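Local atomic coordinates of fervidolysin (Fervidobacterium pennivorans, PDB entry 1R6V), a protein that degrades keratin into peptides as a subtilisin-like serine protease, allowing its bacterium to grow on native feathers. Residues F450-D456 / T548-F554; G462-V468 / Y479-D485; D166-L172 / T350-S356. The protein carries 1 engineered substitution. All blocks are in the same frame, centred on the assembly; numbering follows the deposited sequence.

Interaction 1. Residues F450-D456 / T548-F554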
loop_
_atom_site.group_PDB
_atom_site.type_symbol
_atom_site.label_atom_id
_atom_site.label_comp_id
_atom_site.label_asym_id
_atom_site.label_seq_id
_atom_site.Cartn_x
_atom_site.Cartn_y
_atom_site.Cartn_z
ATOM N N PHE A 450 1.967 5.928 -15.180
ATOM C CA PHE A 450 1.443 7.289 -15.216
ATOM C C PHE A 450 1.886 7.886 -13.882
ATOM O O PHE A 450 1.806 7.215 -12.857
ATOM C CB PHE A 450 -0.090 7.296 -15.286
ATOM C CG PHE A 450 -0.683 8.666 -15.181
ATOM C CD1 PHE A 450 -0.441 9.619 -16.172
ATOM C CD2 PHE A 450 -1.448 9.022 -14.067
ATOM C CE1 PHE A 450 -0.948 10.913 -16.054
ATOM C CE2 PHE A 450 -1.963 10.308 -13.931
ATOM C CZ PHE A 450 -1.716 11.261 -14.923
ATOM N N GLN A 451 2.370 9.121 -13.888
ATOM C CA GLN A 451 2.780 9.737 -12.621
ATOM C C GLN A 451 2.148 11.095 -12.440
ATOM O O GLN A 451 1.889 11.802 -13.414
ATOM C CB GLN A 451 4.295 9.918 -12.558
ATOM C CG GLN A 451 5.103 8.633 -12.535
ATOM C CD GLN A 451 6.584 8.887 -12.304
ATOM O OE1 GLN A 451 7.102 9.949 -12.652
ATOM N NE2 GLN A 451 7.273 7.908 -11.724
ATOM N N VAL A 452 1.876 11.451 -11.187
ATOM C CA VAL A 452 1.360 12.773 -10.868
ATOM C C VAL A 452 2.462 13.313 -9.957
ATOM O O VAL A 452 2.809 12.689 -8.954
ATOM C CB VAL A 452 -0.015 12.738 -10.136
ATOM C CG1 VAL A 452 -0.433 14.165 -9.746
ATOM C CG2 VAL A 452 -1.093 12.141 -11.069
ATOM N N VAL A 453 3.047 14.437 -10.350
ATOM C CA VAL A 453 4.130 15.056 -9.592
ATOM C C VAL A 453 3.625 16.377 -9.027
ATOM O O VAL A 453 3.313 17.291 -9.786
ATOM C CB VAL A 453 5.347 15.348 -10.496
ATOM C CG1 VAL A 453 6.529 15.803 -9.646
ATOM C CG2 VAL A 453 5.721 14.100 -11.306
ATOM N N VAL A 454 3.543 16.472 -7.700
ATOM C CA VAL A 454 3.058 17.695 -7.034
ATOM C C VAL A 454 4.256 18.413 -6.415
ATOM O O VAL A 454 5.015 17.806 -5.669
ATOM C CB VAL A 454 2.042 17.347 -5.914
ATOM C CG1 VAL A 454 1.414 18.629 -5.334
ATOM C CG2 VAL A 454 0.956 16.421 -6.462
ATOM N N THR A 455 4.423 19.697 -6.728
ATOM C CA THR A 455 5.548 20.477 -6.205
ATOM C C THR A 455 5.037 21.810 -5.685
ATOM O O THR A 455 3.843 22.086 -5.763
ATOM C CB THR A 455 6.580 20.798 -7.300
ATOM O OG1 THR A 455 5.940 21.541 -8.345
ATOM C CG2 THR A 455 7.169 19.526 -7.883
ATOM N N ASP A 456 5.943 22.625 -5.150
ATOM C CA ASP A 456 5.551 23.947 -4.676
ATOM C C ASP A 456 5.366 24.819 -5.918
ATOM O O ASP A 456 5.525 24.344 -7.045
ATOM C CB ASP A 456 6.600 24.543 -3.713
ATOM C CG ASP A 456 8.005 24.551 -4.278
ATOM O OD1 ASP A 456 8.193 24.337 -5.488
ATOM O OD2 ASP A 456 8.945 24.797 -3.493
ATOM N N THR A 548 1.874 10.615 -20.037
ATOM C CA THR A 548 2.188 9.758 -18.895
ATOM C C THR A 548 2.514 10.475 -17.601
ATOM O O THR A 548 2.883 9.837 -16.609
ATOM C CB THR A 548 3.384 8.860 -19.210
ATOM O OG1 THR A 548 4.545 9.670 -19.421
ATOM C CG2 THR A 548 3.116 8.040 -20.467
ATOM N N GLN A 549 2.383 11.789 -17.606
ATOM C CA GLN A 549 2.685 12.561 -16.416
ATOM C C GLN A 549 1.831 13.806 -16.295
ATOM O O GLN A 549 1.571 14.484 -17.285
ATOM C CB GLN A 549 4.153 12.970 -16.427
ATOM C CG GLN A 549 4.603 13.610 -15.130
ATOM C CD GLN A 549 6.088 13.852 -15.107
ATOM O OE1 GLN A 549 6.546 14.971 -15.305
ATOM N NE2 GLN A 549 6.853 12.793 -14.875
ATOM N N LEU A 550 1.403 14.099 -15.071
ATOM C CA LEU A 550 0.603 15.287 -14.779
ATOM C C LEU A 550 1.388 16.031 -13.706
ATOM O O LEU A 550 1.707 15.457 -12.667
ATOM C CB LEU A 550 -0.765 14.897 -14.214
ATOM C CG LEU A 550 -1.935 15.893 -14.228
ATOM C CD1 LEU A 550 -2.710 15.743 -12.947
ATOM C CD2 LEU A 550 -1.476 17.317 -14.410
ATOM N N ASN A 551 1.710 17.295 -13.968
ATOM C CA ASN A 551 2.462 18.101 -13.011
ATOM C C ASN A 551 1.505 19.067 -12.341
ATOM O O ASN A 551 0.722 19.738 -13.011
ATOM C CB ASN A 551 3.569 18.898 -13.714
ATOM C CG ASN A 551 4.544 18.014 -14.459
ATOM O OD1 ASN A 551 5.213 17.174 -13.864
ATOM N ND2 ASN A 551 4.627 18.197 -15.777
ATOM N N VAL A 552 1.572 19.132 -11.014
ATOM C CA VAL A 552 0.709 20.010 -10.241
ATOM C C VAL A 552 1.590 20.945 -9.415
ATOM O O VAL A 552 2.551 20.509 -8.777
ATOM C CB VAL A 552 -0.203 19.184 -9.295
ATOM C CG1 VAL A 552 -1.105 20.108 -8.500
ATOM C CG2 VAL A 552 -1.038 18.193 -10.103
ATOM N N ASN A 553 1.279 22.236 -9.452
ATOM C CA ASN A 553 2.052 23.213 -8.698
ATOM C C ASN A 553 1.170 23.878 -7.655
ATOM O O ASN A 553 0.243 24.617 -7.988
ATOM C CB ASN A 553 2.635 24.268 -9.641
ATOM C CG ASN A 553 3.652 23.688 -10.600
ATOM O OD1 ASN A 553 4.786 23.402 -10.220
ATOM N ND2 ASN A 553 3.249 23.498 -11.847
ATOM N N PHE A 554 1.451 23.594 -6.389
ATOM C CA PHE A 554 0.695 24.176 -5.292
ATOM C C PHE A 554 1.182 25.605 -5.051
ATOM O O PHE A 554 2.311 25.959 -5.401
ATOM C CB PHE A 554 0.906 23.351 -4.005
ATOM C CG PHE A 554 -0.017 22.160 -3.868
ATOM C CD1 PHE A 554 -1.025 21.919 -4.796
ATOM C CD2 PHE A 554 0.097 21.304 -2.776
ATOM C CE1 PHE A 554 -1.911 20.854 -4.644
ATOM C CE2 PHE A 554 -0.788 20.235 -2.613
ATOM C CZ PHE A 554 -1.796 20.008 -3.549
#
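The ring of Phe-554 carries CG1 of Val-454 over the centre of one face: the methyl stands 3.8 Å from the ring centroid and only 6° off the normal, a clean CH-pi contact. Phe-669 meets the same ring edge-to-face. At the other end the Phe-450 ring comes down obliquely on the facing strand, with CZ 3.8 Å from CB of Leu-550. Between the two rings run parallel strands of a beta-sandwich in the Ig-like domain, 450-455 and 549-553, with 549-553 at the border of a three-stranded mixed sheet.

Phe-450, Val-452, Val-454, Leu-550 and Val-552 all send their side chains into the sandwich, where Val-466, Val-468 and Val-502 of the opposing sheet receive several of them. In Val-454, CG1 is anti to the backbone N (chi1 -173°), which carries it over the phenyl ring while CG2 rests alongside CB of Val-552. Val-452 CG1 reaches across to CG2 of Val-552 at 4.1 Å.

The reverse face is more polar. There Gln-549 stretches across Val-453, whose CG2 packs against its side chain, while Thr-455 stands alongside Asn-553.

Six backbone bonds lock the register, alternating between odd-numbered residues of 450-456 and even-numbered ones of 548-554. The straightest, 171° at the hydrogen, runs from Val-552 N to Val-453 O over 2.8 Å.

Interaction 2. Residues G462-V468 / Y479-D485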
loop_
_atom_site.group_PDB
_atom_site.type_symbol
_atom_site.label_atom_id
_atom_site.label_comp_id
_atom_site.label_asym_id
_atom_site.label_seq_id
_atom_site.Cartn_x
_atom_site.Cartn_y
_atom_site.Cartn_z
ATOM N N GLY A 462 9.284 18.750 -4.114
ATOM C CA GLY A 462 8.104 17.912 -4.202
ATOM C C GLY A 462 7.340 17.972 -2.883
ATOM O O GLY A 462 7.943 18.103 -1.812
ATOM N N VAL A 463 6.018 17.858 -2.944
ATOM C CA VAL A 463 5.181 17.907 -1.744
ATOM C C VAL A 463 4.766 16.484 -1.381
ATOM O O VAL A 463 4.074 15.804 -2.143
ATOM C CB VAL A 463 3.898 18.754 -1.972
ATOM C CG1 VAL A 463 3.160 18.941 -0.667
ATOM C CG2 VAL A 463 4.253 20.092 -2.593
ATOM N N PRO A 464 5.186 16.013 -0.204
ATOM C CA PRO A 464 4.851 14.660 0.241
ATOM C C PRO A 464 3.490 14.485 0.908
ATOM O O PRO A 464 2.949 15.411 1.514
ATOM C CB PRO A 464 6.003 14.323 1.186
ATOM C CG PRO A 464 6.302 15.641 1.816
ATOM C CD PRO A 464 6.191 16.637 0.680
ATOM N N THR A 465 2.967 13.267 0.789
ATOM C CA THR A 465 1.687 12.856 1.365
ATOM C C THR A 465 0.459 13.557 0.797
ATOM O O THR A 465 -0.551 13.723 1.483
ATOM C CB THR A 465 1.668 12.978 2.922
ATOM O OG1 THR A 465 1.512 14.348 3.315
ATOM C CG2 THR A 465 2.965 12.430 3.510
ATOM N N VAL A 466 0.559 13.984 -0.454
ATOM C CA VAL A 466 -0.573 14.607 -1.127
ATOM C C VAL A 466 -1.366 13.437 -1.709
ATOM O O VAL A 466 -0.787 12.515 -2.303
ATOM C CB VAL A 466 -0.091 15.545 -2.249
ATOM C CG1 VAL A 466 -1.273 15.974 -3.127
ATOM C CG2 VAL A 466 0.570 16.779 -1.632
ATOM N N PHE A 467 -2.680 13.449 -1.519
ATOM C CA PHE A 467 -3.523 12.376 -2.029
ATOM C C PHE A 467 -3.818 12.643 -3.497
ATOM O O PHE A 467 -4.041 13.785 -3.892
ATOM C CB PHE A 467 -4.845 12.307 -1.259
ATOM C CG PHE A 467 -4.780 12.905 0.127
ATOM C CD1 PHE A 467 -4.868 14.290 0.318
ATOM C CD2 PHE A 467 -4.652 12.085 1.244
ATOM C CE1 PHE A 467 -4.829 14.845 1.610
ATOM C CE2 PHE A 467 -4.611 12.623 2.534
ATOM C CZ PHE A 467 -4.702 14.006 2.717
ATOM N N VAL A 468 -3.794 11.590 -4.309
ATOM C CA VAL A 468 -4.087 11.739 -5.729
ATOM C C VAL A 468 -5.128 10.691 -6.059
ATOM O O VAL A 468 -4.892 9.481 -5.955
ATOM C CB VAL A 468 -2.833 11.538 -6.607
ATOM C CG1 VAL A 468 -3.209 11.667 -8.095
ATOM C CG2 VAL A 468 -1.782 12.578 -6.260
ATOM N N TYR A 479 -5.855 5.303 -6.699
ATOM C CA TYR A 479 -5.476 6.194 -5.615
ATOM C C TYR A 479 -4.033 5.944 -5.207
ATOM O O TYR A 479 -3.571 4.808 -5.225
ATOM C CB TYR A 479 -6.404 5.957 -4.416
ATOM C CG TYR A 479 -6.008 6.685 -3.141
ATOM C CD1 TYR A 479 -5.072 6.134 -2.258
ATOM C CD2 TYR A 479 -6.570 7.915 -2.818
ATOM C CE1 TYR A 479 -4.710 6.801 -1.080
ATOM C CE2 TYR A 479 -6.215 8.589 -1.641
ATOM C CZ TYR A 479 -5.286 8.027 -0.782
ATOM O OH TYR A 479 -4.935 8.703 0.369
ATOM N N ALA A 480 -3.326 7.009 -4.857
ATOM C CA ALA A 480 -1.945 6.903 -4.393
ATOM C C ALA A 480 -1.566 8.185 -3.671
ATOM O O ALA A 480 -2.158 9.239 -3.889
ATOM C CB ALA A 480 -0.992 6.671 -5.557
ATOM N N LYS A 481 -0.567 8.095 -2.811
ATOM C CA LYS A 481 -0.112 9.264 -2.073
ATOM C C LYS A 481 1.278 9.650 -2.568
ATOM O O LYS A 481 2.104 8.779 -2.847
ATOM C CB LYS A 481 -0.068 8.920 -0.592
ATOM C CG LYS A 481 -1.406 8.426 -0.077
ATOM C CD LYS A 481 -1.340 7.972 1.370
ATOM C CE LYS A 481 -1.462 9.138 2.323
ATOM N NZ LYS A 481 -1.530 8.657 3.737
ATOM N N THR A 482 1.560 10.943 -2.671
ATOM C CA THR A 482 2.879 11.339 -3.146
ATOM C C THR A 482 3.946 10.987 -2.122
ATOM O O THR A 482 3.708 11.048 -0.917
ATOM C CB THR A 482 2.970 12.855 -3.465
ATOM O OG1 THR A 482 2.695 13.615 -2.282
ATOM C CG2 THR A 482 1.971 13.240 -4.574
ATOM N N GLY A 483 5.119 10.604 -2.618
ATOM C CA GLY A 483 6.225 10.264 -1.740
ATOM C C GLY A 483 7.049 11.504 -1.433
ATOM O O GLY A 483 6.639 12.625 -1.765
ATOM N N PRO A 484 8.229 11.342 -0.816
ATOM C CA PRO A 484 9.081 12.487 -0.482
ATOM C C PRO A 484 9.448 13.403 -1.644
ATOM O O PRO A 484 9.761 14.580 -1.436
ATOM C CB PRO A 484 10.311 11.832 0.142
ATOM C CG PRO A 484 10.380 10.505 -0.551
ATOM C CD PRO A 484 8.927 10.071 -0.540
ATOM N N ASP A 485 9.440 12.875 -2.863
ATOM C CA ASP A 485 9.781 13.705 -4.012
ATOM C C ASP A 485 8.550 14.250 -4.720
ATOM O O ASP A 485 8.648 14.764 -5.830
ATOM C CB ASP A 485 10.654 12.938 -5.005
ATOM C CG ASP A 485 11.963 12.462 -4.385
ATOM O OD1 ASP A 485 12.558 13.205 -3.566
ATOM O OD2 ASP A 485 12.405 11.344 -4.728
#
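Thr-482 OG1 lies at the heart of this contact, gripped twice from the facing chain: it donates to Val-463 O at 2.6 Å, in the carbonyl plane on a lone pair, and accepts from Val-466 N at 2.8 Å. With chi1 at 60° the hydroxyl sits between its own backbone N and carbonyl carbon, and CG2 is left to pack against CB of Val-466. The backbone of Thr-482 adds two further bonds, N to Val-466 O and O from Thr-465 N; the latter donor stands above the carbonyl plane.

Beyond this knot the chains become an antiparallel beta hairpin of strands 466-471 and 478-481. Val-468 and Ala-480 form a hydrogen-bonded pair, and Phe-467 faces Lys-481 in a non-hydrogen-bonded one. Tyr-479 lies alongside Phe-467, its OH at the edge of that ring, 3.5 Å from CD2.

Farther out, Thr-465 OG1 donates to Pro-464 O and bonds with Asp-506 N, while Tyr-275 OH also bonds to Thr-482 O.

One threonine thus serves Val-463 O and both the N and O of Val-466 where the irregular chain at 463-465 departs from strand pairing, so a buried hydroxyl here does the work of a main-chain partner.

Interaction 3. Residues D166-L172 / T350-S356. With CA (calcium ion), chain B.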
loop_
_atom_site.group_PDB
_atom_site.type_symbol
_atom_site.label_atom_id
_atom_site.label_comp_id
_atom_site.label_asym_id
_atom_site.label_seq_id
_atom_site.Cartn_x
_atom_site.Cartn_y
_atom_site.Cartn_z
ATOM N N ASP A 166 1.661 -27.297 1.592
ATOM C CA ASP A 166 2.049 -28.665 1.959
ATOM C C ASP A 166 2.491 -29.363 0.680
ATOM O O ASP A 166 1.700 -30.021 -0.003
ATOM C CB ASP A 166 0.893 -29.449 2.588
ATOM C CG ASP A 166 1.301 -30.883 2.945
ATOM O OD1 ASP A 166 2.477 -31.234 2.709
ATOM O OD2 ASP A 166 0.460 -31.641 3.465
ATOM N N GLY A 167 3.769 -29.205 0.359
ATOM C CA GLY A 167 4.320 -29.788 -0.849
ATOM C C GLY A 167 4.359 -31.304 -0.848
ATOM O O GLY A 167 4.671 -31.910 -1.875
ATOM N N THR A 168 4.033 -31.923 0.281
ATOM C CA THR A 168 4.058 -33.382 0.348
ATOM C C THR A 168 2.723 -33.979 -0.099
ATOM O O THR A 168 2.565 -35.196 -0.153
ATOM C CB THR A 168 4.415 -33.893 1.774
ATOM O OG1 THR A 168 3.328 -33.660 2.672
ATOM C CG2 THR A 168 5.662 -33.187 2.291
ATOM N N HIS A 169 1.760 -33.120 -0.421
ATOM C CA HIS A 169 0.462 -33.593 -0.899
ATOM C C HIS A 169 0.732 -34.342 -2.208
ATOM O O HIS A 169 1.473 -33.862 -3.070
ATOM C CB HIS A 169 -0.472 -32.404 -1.174
ATOM C CG HIS A 169 -1.913 -32.784 -1.293
ATOM N ND1 HIS A 169 -2.393 -33.580 -2.309
ATOM C CD2 HIS A 169 -2.965 -32.538 -0.474
ATOM C CE1 HIS A 169 -3.679 -33.814 -2.110
ATOM N NE2 HIS A 169 -4.052 -33.192 -1.005
ATOM N N PRO A 170 0.120 -35.516 -2.383
ATOM C CA PRO A 170 0.347 -36.274 -3.611
ATOM C C PRO A 170 -0.052 -35.525 -4.884
ATOM O O PRO A 170 0.633 -35.633 -5.896
ATOM C CB PRO A 170 -0.446 -37.566 -3.379
ATOM C CG PRO A 170 -1.511 -37.168 -2.404
ATOM C CD PRO A 170 -0.790 -36.227 -1.471
ATOM N N ASP A 171 -1.137 -34.752 -4.829
ATOM C CA ASP A 171 -1.596 -33.983 -5.994
ATOM C C ASP A 171 -0.680 -32.784 -6.297
ATOM O O ASP A 171 -0.919 -32.048 -7.257
ATOM C CB ASP A 171 -3.021 -33.465 -5.756
ATOM C CG ASP A 171 -3.986 -33.825 -6.879
ATOM O OD1 ASP A 171 -3.538 -34.184 -7.986
ATOM O OD2 ASP A 171 -5.211 -33.727 -6.655
ATOM N N LEU A 172 0.340 -32.559 -5.470
ATOM C CA LEU A 172 1.256 -31.449 -5.717
ATOM C C LEU A 172 2.662 -31.957 -5.982
ATOM O O LEU A 172 3.602 -31.166 -6.062
ATOM C CB LEU A 172 1.281 -30.470 -4.532
ATOM C CG LEU A 172 -0.042 -29.738 -4.259
ATOM C CD1 LEU A 172 0.116 -28.834 -3.030
ATOM C CD2 LEU A 172 -0.417 -28.890 -5.479
ATOM N N THR A 350 -6.832 -29.140 -2.738
ATOM C CA THR A 350 -5.905 -29.783 -1.821
ATOM C C THR A 350 -5.753 -29.053 -0.482
ATOM O O THR A 350 -5.716 -27.827 -0.445
ATOM C CB THR A 350 -4.502 -29.857 -2.475
ATOM O OG1 THR A 350 -4.176 -28.579 -3.045
ATOM C CG2 THR A 350 -4.474 -30.887 -3.593
ATOM N N VAL A 351 -5.713 -29.802 0.622
ATOM C CA VAL A 351 -5.454 -29.190 1.923
ATOM C C VAL A 351 -4.368 -30.058 2.553
ATOM O O VAL A 351 -4.179 -31.213 2.158
ATOM C CB VAL A 351 -6.705 -29.096 2.871
ATOM C CG1 VAL A 351 -7.763 -28.189 2.244
ATOM C CG2 VAL A 351 -7.266 -30.480 3.197
ATOM N N PRO A 352 -3.616 -29.506 3.511
ATOM C CA PRO A 352 -2.553 -30.293 4.146
ATOM C C PRO A 352 -3.089 -31.565 4.787
ATOM O O PRO A 352 -4.210 -31.587 5.291
ATOM C CB PRO A 352 -1.964 -29.323 5.169
ATOM C CG PRO A 352 -3.086 -28.356 5.424
ATOM C CD PRO A 352 -3.675 -28.148 4.075
ATOM N N GLY A 353 -2.288 -32.624 4.754
ATOM C CA GLY A 353 -2.707 -33.888 5.341
ATOM C C GLY A 353 -2.830 -33.850 6.860
ATOM O O GLY A 353 -2.328 -32.940 7.507
ATOM N N GLU A 354 -3.477 -34.863 7.431
ATOM C CA GLU A 354 -3.692 -34.935 8.874
ATOM C C GLU A 354 -2.457 -34.703 9.731
ATOM O O GLU A 354 -2.548 -34.067 10.778
ATOM C CB GLU A 354 -4.314 -36.279 9.237
ATOM C CG GLU A 354 -5.714 -36.461 8.678
ATOM C CD GLU A 354 -6.419 -37.656 9.284
ATOM O OE1 GLU A 354 -6.205 -37.917 10.486
ATOM O OE2 GLU A 354 -7.195 -38.322 8.569
ATOM N N ASP A 355 -1.311 -35.212 9.296
ATOM C CA ASP A 355 -0.080 -35.039 10.062
ATOM C C ASP A 355 0.832 -33.959 9.494
ATOM O O ASP A 355 2.028 -33.915 9.799
ATOM C CB ASP A 355 0.687 -36.364 10.148
ATOM C CG ASP A 355 -0.092 -37.441 10.882
ATOM O OD1 ASP A 355 -0.813 -37.107 11.850
ATOM O OD2 ASP A 355 0.019 -38.623 10.504
ATOM N N SER A 356 0.270 -33.087 8.662
ATOM C CA SER A 356 1.051 -32.002 8.084
ATOM C C SER A 356 1.030 -30.804 9.031
ATOM O O SER A 356 0.162 -30.710 9.896
ATOM C CB SER A 356 0.507 -31.621 6.700
ATOM O OG SER A 356 0.791 -32.655 5.761
HETATM CA CA CA B . -4.433 -34.687 -10.090
#
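Asp-166 reaches across to the 350-356 loop from CB outward, joining two loops of the subtilase catalytic domain beside its calcium site. CB rests on the Pro-352 ring, 3.9 Å from its CB, and CG is held anti to the backbone N (chi1 179°), which sends the carboxylate between the two chains. OD1 stays at home: it closes an Asx turn by accepting from Thr-168 N, and takes Thr-168 OG1 at 2.6 Å on its syn lone pair. OD2 crosses over, accepting from Ser-356 OG at 2.5 Å, well above the carboxylate plane, and from Gly-353 N at 3.2 Å, nearly in line with the C-O bond. Four donors therefore fix the carboxylate's rotation and probably favour its charged form. An asparagine at this position is likely to lose two of the four bonds, because its NH2 cannot accept, and either the Thr-168 pair or the Ser-356 and Gly-353 pair would be left without its acceptor.

Farther along, His-169 lies under Thr-350. The methyl CG2 sits 3.5 Å from the imidazole centroid, displaced toward the rim, while Val-351 O approaches the ring edge near CD2. ND1 accepts from Asp-171 N in the ring plane, NE2 bonds to Thr-373 O, and Tyr-374 meets the ring edge-to-face. The imidazole is pinned at both nitrogens.

CB of Asp-171 also touches Thr-350 CG2, and its OD2 bonds with Tyr-374 OH. The calcium ion, which also binds Glu-129, Lys-211, Asp-213, Lys-215 and Ile-217, is met by Asp-171 OD1 at 2.3 Å.

Interactions 1 and 2 belong to one beta-sandwich, their centres about 9 Å apart, and the hairpin of interaction 2 falls in the chain between the two strands of interaction 1. They touch directly: Val-463 N lies 2.9 Å from Val-454 O, a probable hydrogen bond, and Val-452 CG2 packs 3.7 Å from Val-468 CG1 between the sheets. Interaction 3 stands apart in the catalytic domain, its centre about 50 Å from that of interaction 1 and 45 Å from that of interaction 2. It alone holds a calcium ligand, Asp-171; the sandwich contacts lie away from the annotated sites, in a domain that may mediate interactions with substrate.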